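Local coordinates for protein peptidoglycan D,D-transpeptidase FtsI (Yersinia pestis, PDB 6SYN) that probably cross-links peptidoglycan as a class B penicillin-binding protein, a periplasmic D,D-transpeptidase targeted by beta-lactam antibiotics, at residues Q118-I123 with Q186-Y190. Residue numbers count along the deposited sequence, not the author numbering.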
loop_
_atom_site.group_PDB
_atom_site.type_symbol
_atom_site.label_atom_id
_atom_site.label_comp_id
_atom_site.label_asym_id
_atom_site.label_seq_id
_atom_site.Cartn_x
_atom_site.Cartn_y
_atom_site.Cartn_z
ATOM N N GLN A 118 -2.911 -13.714 5.606
ATOM C CA GLN A 118 -2.406 -12.380 6.034
ATOM C C GLN A 118 -2.025 -11.546 4.798
ATOM O O GLN A 118 -1.937 -10.306 4.942
ATOM C CB GLN A 118 -1.240 -12.548 7.020
ATOM C CG GLN A 118 0.145 -12.531 6.381
ATOM C CD GLN A 118 1.180 -13.331 7.135
ATOM O OE1 GLN A 118 1.022 -14.530 7.350
ATOM N NE2 GLN A 118 2.271 -12.682 7.516
ATOM N N VAL A 119 -1.845 -12.194 3.638
ATOM C CA VAL A 119 -1.328 -11.601 2.362
ATOM C C VAL A 119 -2.360 -10.616 1.779
ATOM O O VAL A 119 -1.960 -9.487 1.444
ATOM C CB VAL A 119 -0.938 -12.711 1.360
ATOM C CG1 VAL A 119 -0.484 -12.160 0.015
ATOM C CG2 VAL A 119 0.131 -13.638 1.924
ATOM N N MET A 120 -3.631 -11.020 1.657
ATOM C CA MET A 120 -4.735 -10.167 1.129
ATOM C C MET A 120 -5.438 -9.433 2.280
ATOM O O MET A 120 -6.339 -8.632 1.985
ATOM C CB MET A 120 -5.804 -10.991 0.398
ATOM C CG MET A 120 -5.323 -11.775 -0.817
ATOM S SD MET A 120 -5.181 -10.851 -2.382
ATOM C CE MET A 120 -6.484 -9.630 -2.229
ATOM N N ALA A 121 -5.072 -9.710 3.538
ATOM C CA ALA A 121 -5.879 -9.368 4.737
ATOM C C ALA A 121 -6.430 -7.941 4.619
ATOM O O ALA A 121 -7.640 -7.756 4.807
ATOM C CB ALA A 121 -5.062 -9.540 5.991
ATOM N N HIS A 122 -5.572 -6.972 4.308
ATOM C CA HIS A 122 -5.915 -5.527 4.293
ATOM C C HIS A 122 -6.938 -5.230 3.185
ATOM O O HIS A 122 -7.867 -4.447 3.456
ATOM C CB HIS A 122 -4.635 -4.689 4.201
ATOM C CG HIS A 122 -3.834 -4.726 5.458
ATOM N ND1 HIS A 122 -4.225 -4.042 6.600
ATOM C CD2 HIS A 122 -2.692 -5.376 5.773
ATOM C CE1 HIS A 122 -3.347 -4.259 7.558
ATOM N NE2 HIS A 122 -2.398 -5.078 7.077
ATOM N N ILE A 123 -6.794 -5.846 2.007
ATOM C CA ILE A 123 -7.700 -5.664 0.827
ATOM C C ILE A 123 -9.085 -6.245 1.143
ATOM O O ILE A 123 -10.088 -5.549 0.933
ATOM C CB ILE A 123 -7.118 -6.336 -0.433
ATOM C CG1 ILE A 123 -5.730 -5.789 -0.779
ATOM C CG2 ILE A 123 -8.093 -6.219 -1.600
ATOM C CD1 ILE A 123 -5.248 -6.134 -2.172
ATOM N N GLN A 186 0.139 -10.425 -5.537
ATOM C CA GLN A 186 -0.051 -9.985 -4.127
ATOM C C GLN A 186 0.914 -10.771 -3.228
ATOM O O GLN A 186 1.540 -10.151 -2.336
ATOM C CB GLN A 186 -1.506 -10.154 -3.683
ATOM C CG GLN A 186 -1.780 -9.615 -2.282
ATOM C CD GLN A 186 -1.850 -8.109 -2.219
ATOM O OE1 GLN A 186 -1.735 -7.416 -3.227
ATOM N NE2 GLN A 186 -2.043 -7.583 -1.019
ATOM N N ALA A 187 1.034 -12.081 -3.464
ATOM C CA ALA A 187 1.938 -13.001 -2.733
ATOM C C ALA A 187 3.384 -12.523 -2.904
ATOM O O ALA A 187 4.087 -12.410 -1.879
ATOM C CB ALA A 187 1.756 -14.416 -3.221
ATOM N N LEU A 188 3.793 -12.229 -4.144
ATOM C CA LEU A 188 5.157 -11.730 -4.465
ATOM C C LEU A 188 5.367 -10.359 -3.822
ATOM O O LEU A 188 6.391 -10.164 -3.147
ATOM C CB LEU A 188 5.352 -11.621 -5.977
ATOM C CG LEU A 188 6.617 -10.868 -6.382
ATOM C CD1 LEU A 188 7.853 -11.590 -5.864
ATOM C CD2 LEU A 188 6.691 -10.676 -7.885
ATOM N N VAL A 189 4.451 -9.427 -4.069
ATOM C CA VAL A 189 4.529 -8.045 -3.514
ATOM C C VAL A 189 4.650 -8.142 -1.988
ATOM O O VAL A 189 5.674 -7.687 -1.456
ATOM C CB VAL A 189 3.327 -7.186 -3.952
ATOM C CG1 VAL A 189 3.201 -5.924 -3.114
ATOM C CG2 VAL A 189 3.411 -6.830 -5.428
ATOM N N TYR A 190 3.657 -8.724 -1.312
ATOM C CA TYR A 190 3.581 -8.740 0.171
ATOM C C TYR A 190 4.836 -9.401 0.757
ATOM O O TYR A 190 5.346 -8.900 1.774
ATOM C CB TYR A 190 2.327 -9.455 0.675
ATOM C CG TYR A 190 2.364 -9.710 2.161
ATOM C CD1 TYR A 190 2.002 -8.727 3.067
ATOM C CD2 TYR A 190 2.831 -10.916 2.661
ATOM C CE1 TYR A 190 2.068 -8.949 4.432
ATOM C CE2 TYR A 190 2.902 -11.155 4.021
ATOM C CZ TYR A 190 2.517 -10.168 4.911
ATOM O OH TYR A 190 2.585 -10.409 6.250
#
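The side chain of Val119 fits between Gln186 and Tyr190, which stand one turn apart on the helix 183-199. Its CG1 lies 3.7 Å from CG of Gln186 and 3.8 Å from CA of Ala187. Its CG2 sits 3.9 Å from CD2 of Tyr190. The backbone joins in: CA of Val119 lies over one face of the Tyr190 ring, 4.3 Å from the centroid, in a CH-pi contact. Two hydrogen bonds cross between the segments. NE2 of Gln118 donates to OH of Tyr190 at 2.6 Å, approaching at the ring edge. NE2 of Gln186 donates to O of Val119 at 3.1 Å and is nearly straight. The same NE2 also bonds to the backbone O of Met220 on strand 217-223, so this amide links three parts of the chain. Met120 and Ile123 pack around the glutamine, with SD of Met120 3.6 Å from CG of Gln186 and CD1 of Ile123 3.7 Å from NE2 of Gln186. The contact thus joins a turn and short helix from the N-terminal part of the chain to a helix that packs on the antiparallel sheet of the transpeptidase fold. Apolar packing and two hydrogen bonds between neutral groups, amide to phenol and amide to backbone carbonyl, make up the contact, so it does not depend on paired charges.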